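Long-range contacts in D-glycero-beta-D-manno-heptose-1,7-bisphosphate 7-phosphatase (Mesorhizobium loti, PDB 2O2X), which hydrolyses the C-7 phosphate of D-glycero-beta-D-manno-heptose 1,7-bisphosphate in a magnesium-dependent step of ADP-heptose biosynthesis: residues A[29-35]-A[151-156]; A[155-159]-A[208-212]. All blocks are in the same frame, centred on the assembly; numbering follows the deposited sequence.

Contact 1 of 2, residues A[29-35]-A[151-156]; sequences PHLPALF and ALDLQR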
loop_
_atom_site.group_PDB
_atom_site.type_symbol
_atom_site.label_atom_id
_atom_site.label_comp_id
_atom_site.label_asym_id
_atom_site.label_seq_id
_atom_site.Cartn_x
_atom_site.Cartn_y
_atom_site.Cartn_z
ATOM N N PRO A 29 18.052 8.283 -3.402
ATOM C CA PRO A 29 17.071 9.179 -2.822
ATOM C C PRO A 29 16.270 9.969 -3.834
ATOM O O PRO A 29 16.653 10.080 -4.993
ATOM C CB PRO A 29 17.917 10.104 -1.951
ATOM C CG PRO A 29 19.221 10.147 -2.641
ATOM C CD PRO A 29 19.433 8.776 -3.232
ATOM N N HIS A 30 15.128 10.471 -3.381
ATOM C CA HIS A 30 14.236 11.367 -4.137
ATOM C C HIS A 30 13.548 10.688 -5.324
ATOM O O HIS A 30 13.255 11.329 -6.337
ATOM C CB HIS A 30 14.941 12.669 -4.558
ATOM C CG HIS A 30 14.020 13.853 -4.643
ATOM N ND1 HIS A 30 13.348 14.356 -3.547
ATOM C CD2 HIS A 30 13.669 14.638 -5.689
ATOM C CE1 HIS A 30 12.621 15.395 -3.917
ATOM N NE2 HIS A 30 12.801 15.590 -5.211
ATOM N N LEU A 31 13.280 9.390 -5.181
ATOM C CA LEU A 31 12.466 8.656 -6.150
ATOM C C LEU A 31 10.996 8.766 -5.737
ATOM O O LEU A 31 10.681 8.758 -4.537
ATOM C CB LEU A 31 12.828 7.181 -6.195
ATOM C CG LEU A 31 14.156 6.813 -6.845
ATOM C CD1 LEU A 31 14.398 5.323 -6.706
ATOM C CD2 LEU A 31 14.128 7.256 -8.302
ATOM N N PRO A 32 10.102 8.764 -6.725
ATOM C CA PRO A 32 8.694 8.516 -6.420
ATOM C C PRO A 32 8.489 7.060 -6.074
ATOM O O PRO A 32 9.312 6.222 -6.430
ATOM C CB PRO A 32 7.977 8.816 -7.740
ATOM C CG PRO A 32 9.003 9.284 -8.687
ATOM C CD PRO A 32 10.329 8.892 -8.168
ATOM N N ALA A 33 7.408 6.785 -5.351
ATOM C CA ALA A 33 7.029 5.424 -4.992
ATOM C C ALA A 33 5.670 5.099 -5.556
ATOM O O ALA A 33 4.867 5.992 -5.854
ATOM C CB ALA A 33 6.980 5.267 -3.484
ATOM N N LEU A 34 5.435 3.804 -5.682
ATOM C CA LEU A 34 4.115 3.254 -5.912
ATOM C C LEU A 34 3.613 2.730 -4.592
ATOM O O LEU A 34 4.095 1.710 -4.105
ATOM C CB LEU A 34 4.127 2.135 -6.963
ATOM C CG LEU A 34 2.775 1.437 -7.209
ATOM C CD1 LEU A 34 1.752 2.382 -7.745
ATOM C CD2 LEU A 34 2.973 0.260 -8.144
ATOM N N PHE A 35 2.641 3.428 -4.011
ATOM C CA PHE A 35 1.974 2.977 -2.791
ATOM C C PHE A 35 0.786 2.094 -3.156
ATOM O O PHE A 35 -0.017 2.472 -4.001
ATOM C CB PHE A 35 1.454 4.165 -1.970
ATOM C CG PHE A 35 2.542 5.006 -1.321
ATOM C CD1 PHE A 35 3.119 4.614 -0.113
ATOM C CD2 PHE A 35 2.988 6.185 -1.912
ATOM C CE1 PHE A 35 4.103 5.379 0.502
ATOM C CE2 PHE A 35 3.976 6.951 -1.280
ATOM C CZ PHE A 35 4.530 6.531 -0.085
ATOM N N ALA A 151 13.467 8.394 1.627
ATOM C CA ALA A 151 13.702 9.682 0.994
ATOM C C ALA A 151 12.892 9.860 -0.297
ATOM O O ALA A 151 13.411 10.277 -1.328
ATOM C CB ALA A 151 15.206 9.900 0.750
ATOM N N LEU A 152 11.588 9.552 -0.219
ATOM C CA LEU A 152 10.723 9.595 -1.390
ATOM C C LEU A 152 10.368 10.998 -1.845
ATOM O O LEU A 152 10.254 11.916 -1.030
ATOM C CB LEU A 152 9.415 8.852 -1.136
ATOM C CG LEU A 152 9.573 7.378 -0.776
ATOM C CD1 LEU A 152 8.231 6.805 -0.395
ATOM C CD2 LEU A 152 10.214 6.583 -1.873
ATOM N N ASP A 153 10.093 11.125 -3.149
ATOM C CA ASP A 153 9.430 12.293 -3.700
ATOM C C ASP A 153 7.925 12.013 -3.647
ATOM O O ASP A 153 7.367 11.376 -4.543
ATOM C CB ASP A 153 9.912 12.517 -5.126
ATOM C CG ASP A 153 9.314 13.732 -5.770
ATOM O OD1 ASP A 153 8.286 14.266 -5.288
ATOM O OD2 ASP A 153 9.871 14.140 -6.809
ATOM N N LEU A 154 7.288 12.444 -2.571
ATOM C CA LEU A 154 5.857 12.160 -2.390
ATOM C C LEU A 154 4.990 12.863 -3.421
ATOM O O LEU A 154 3.984 12.320 -3.873
ATOM C CB LEU A 154 5.386 12.520 -0.984
ATOM C CG LEU A 154 5.920 11.692 0.174
ATOM C CD1 LEU A 154 5.397 12.252 1.492
ATOM C CD2 LEU A 154 5.544 10.225 0.003
ATOM N N GLN A 155 5.395 14.045 -3.853
ATOM C CA GLN A 155 4.567 14.814 -4.761
ATOM C C GLN A 155 4.423 14.099 -6.100
ATOM O O GLN A 155 3.419 14.243 -6.758
ATOM C CB GLN A 155 5.148 16.225 -4.939
ATOM C CG GLN A 155 5.083 17.078 -3.673
ATOM C CD GLN A 155 6.052 16.650 -2.567
ATOM O OE1 GLN A 155 7.097 16.020 -2.815
ATOM N NE2 GLN A 155 5.701 16.993 -1.330
ATOM N N ARG A 156 5.423 13.312 -6.497
ATOM C CA ARG A 156 5.365 12.558 -7.747
ATOM C C ARG A 156 4.924 11.096 -7.564
ATOM O O ARG A 156 4.827 10.369 -8.540
ATOM C CB ARG A 156 6.715 12.612 -8.461
ATOM C CG ARG A 156 7.155 14.040 -8.816
ATOM C CD ARG A 156 8.441 14.048 -9.635
ATOM N NE ARG A 156 8.274 13.385 -10.923
ATOM C CZ ARG A 156 9.060 12.419 -11.416
ATOM N NH1 ARG A 156 10.121 11.953 -10.741
ATOM N NH2 ARG A 156 8.784 11.912 -12.617
HETATM O O HOH W 1 11.621 12.760 -7.989
#
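H30 and L31 run alongside A151, L152 and D153 where two loops enter neighbouring parallel strands of the Rossmann-like HAD fold, 34-36 and 158-161. The loop 151-156 leaves helix 141-150 through a Schellman motif at A151, whose O accepts from H30 N at 2.7 Å. Two residues on, D153 N donates to L31 O at 2.8 Å. The same oxygen lies beside L152: its CB is 3.6 Å from L31 O, and CG runs on past it. With CG beside the backbone N (chi1 -59°), the L152 side chain then forks toward the strand, where CD2 stays near both L31 O and the methyl of A33. CD1 goes deeper, meeting A33 CB at 3.7 Å and F35 CZ, also at 3.7 Å. L154 CD2 comes to the edge of the same F35 ring, whose other neighbours include L143 and A146 of helix 141-150. F35 lies two residues before D37, the probable nucleophile. On the outer side, D153 CB sits over the centre of the H30 ring, 4.1 Å from its centroid, and the carboxylate is stacked on the imidazole with the planes 24° apart. D153 OD1 accepts from R156 N, an Asx motif. R156 lies side by side with P32, its NH1 3.5 Å from P32 CG. One water joins H30, D153 and R156: it donates to D153 OD2 and to H30 O (2.7 Å), and accepts from R156 NH1 in the guanidinium plane.

Contact 2 of 2, residues A[155-159]-A[208-212]; sequences QRSLI and AIETL
L158 and L212 reach toward each other tip to tip, joining strand 158-161 to the C-terminal part of helix 199-211 and the residue after it. The buried, apolar part is gathered round one methyl. L158 CD1 is 3.9 Å from A208 CB, 3.9 Å from I209 CG1 and 4.1 Å from L212 CD1, so A208, I209 and L212 gather on it. I209 continues inward to L34, and W179 touches both L158 and A208. Toward solvent this packing gives way to the exposed guanidinium of R156, whose chain slides past L212 in the opposite direction. L212 CD2 lies over one guanidinium face, 3.6 Å from R156 CZ and notably close, 3.1 Å, to R156 NH2, while CD1 is near R156 O. On this exposed side, a water donates to L212 O and accepts only a weak bond from R156 NH1 (3.4 Å). An alanine in place of L212 would probably open a gap beside L158 CD1 and leave the R156 guanidinium without the methyl packed on its face. Within 208-212, T211 OG1 donates to A208 O at 2.8 Å. No direct hydrogen bond crosses the contact: it is apolar helix-on-sheet packing, typical of the three-layer alpha/beta/alpha core of HAD phosphatases.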
loop_
_atom_site.group_PDB
_atom_site.type_symbol
_atom_site.label_atom_id
_atom_site.label_comp_id
_atom_site.label_asym_id
_atom_site.label_seq_id
_atom_site.Cartn_x
_atom_site.Cartn_y
_atom_site.Cartn_z
ATOM N N GLN A 155 5.395 14.045 -3.853
ATOM C CA GLN A 155 4.567 14.814 -4.761
ATOM C C GLN A 155 4.423 14.099 -6.100
ATOM O O GLN A 155 3.419 14.243 -6.758
ATOM C CB GLN A 155 5.148 16.225 -4.939
ATOM C CG GLN A 155 5.083 17.078 -3.673
ATOM C CD GLN A 155 6.052 16.650 -2.567
ATOM O OE1 GLN A 155 7.097 16.020 -2.815
ATOM N NE2 GLN A 155 5.701 16.993 -1.330
ATOM N N ARG A 156 5.423 13.312 -6.497
ATOM C CA ARG A 156 5.365 12.558 -7.747
ATOM C C ARG A 156 4.924 11.096 -7.564
ATOM O O ARG A 156 4.827 10.369 -8.540
ATOM C CB ARG A 156 6.715 12.612 -8.461
ATOM C CG ARG A 156 7.155 14.040 -8.816
ATOM C CD ARG A 156 8.441 14.048 -9.635
ATOM N NE ARG A 156 8.274 13.385 -10.923
ATOM C CZ ARG A 156 9.060 12.419 -11.416
ATOM N NH1 ARG A 156 10.121 11.953 -10.741
ATOM N NH2 ARG A 156 8.784 11.912 -12.617
ATOM N N SER A 157 4.680 10.663 -6.323
ATOM C CA SER A 157 4.282 9.277 -6.044
ATOM C C SER A 157 2.850 9.018 -6.445
ATOM O O SER A 157 2.061 9.946 -6.676
ATOM C CB SER A 157 4.496 8.982 -4.549
ATOM O OG SER A 157 5.891 9.034 -4.237
ATOM N N LEU A 158 2.520 7.728 -6.558
ATOM C CA LEU A 158 1.179 7.297 -6.909
ATOM C C LEU A 158 0.678 6.359 -5.829
ATOM O O LEU A 158 1.469 5.731 -5.138
ATOM C CB LEU A 158 1.247 6.527 -8.227
ATOM C CG LEU A 158 1.950 7.242 -9.399
ATOM C CD1 LEU A 158 1.974 6.292 -10.597
ATOM C CD2 LEU A 158 1.251 8.539 -9.761
ATOM N N ILE A 159 -0.642 6.286 -5.681
ATOM C CA ILE A 159 -1.260 5.345 -4.754
ATOM C C ILE A 159 -2.389 4.619 -5.474
ATOM O O ILE A 159 -3.085 5.217 -6.315
ATOM C CB ILE A 159 -1.772 5.995 -3.454
ATOM C CG1 ILE A 159 -2.247 4.910 -2.449
ATOM C CG2 ILE A 159 -2.826 7.088 -3.725
ATOM C CD1 ILE A 159 -2.277 5.346 -0.998
ATOM N N ALA A 208 1.544 5.863 -16.227
ATOM C CA ALA A 208 1.944 6.798 -15.165
ATOM C C ALA A 208 3.185 6.299 -14.392
ATOM O O ALA A 208 4.064 7.093 -14.051
ATOM C CB ALA A 208 0.780 7.036 -14.243
ATOM N N ILE A 209 3.261 4.993 -14.149
ATOM C CA ILE A 209 4.408 4.385 -13.463
ATOM C C ILE A 209 5.636 4.468 -14.364
ATOM O O ILE A 209 6.712 4.857 -13.912
ATOM C CB ILE A 209 4.136 2.920 -13.113
ATOM C CG1 ILE A 209 3.030 2.825 -12.066
ATOM C CG2 ILE A 209 5.404 2.253 -12.587
ATOM C CD1 ILE A 209 2.447 1.450 -11.884
ATOM N N GLU A 210 5.462 4.130 -15.642
ATOM C CA GLU A 210 6.578 4.135 -16.602
ATOM C C GLU A 210 7.223 5.511 -16.745
ATOM O O GLU A 210 8.450 5.607 -16.867
ATOM C CB GLU A 210 6.117 3.637 -17.978
ATOM C CG GLU A 210 5.796 2.137 -18.079
ATOM C CD GLU A 210 7.031 1.234 -18.115
ATOM O OE1 GLU A 210 8.148 1.701 -17.796
ATOM O OE2 GLU A 210 6.866 0.038 -18.461
ATOM N N THR A 211 6.424 6.573 -16.707
ATOM C CA THR A 211 6.996 7.925 -16.817
ATOM C C THR A 211 7.958 8.208 -15.663
ATOM O O THR A 211 8.916 8.966 -15.817
ATOM C CB THR A 211 5.939 9.044 -16.857
ATOM O OG1 THR A 211 5.232 9.097 -15.617
ATOM C CG2 THR A 211 4.970 8.838 -17.979
ATOM N N LEU A 212 7.723 7.588 -14.518
ATOM C CA LEU A 212 8.601 7.756 -13.370
ATOM C C LEU A 212 9.901 6.945 -13.439
ATOM O O LEU A 212 10.772 7.149 -12.601
ATOM C CB LEU A 212 7.857 7.391 -12.095
ATOM C CG LEU A 212 6.542 8.154 -11.947
ATOM C CD1 LEU A 212 5.800 7.630 -10.771
ATOM C CD2 LEU A 212 6.792 9.651 -11.845
HETATM O O HOH W 2 11.847 9.127 -11.453
#

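How the contacts relate
Both contacts are partly buried and involve neighbouring parallel strands, 34-36 and 158-161, of the central sheet, and they share R156. Hydrogen bonds join them directly: F35 N to L158 O (2.8 Å, probable), and the S157 side-chain OG to A33 N. Contact 1 is largely loop against loop, with crossing backbone bonds and a polar, water-bridged outer side; its buried F35 packs against helix 141-150 and strand 75-80. Contact 2 sets a strand against helix 199-211, where L34 also meets I209, and relies on apolar packing with a weak water link. R156 lies across both, packing on P32 in contact 1 and on L212 in contact 2, two residues that touch each other.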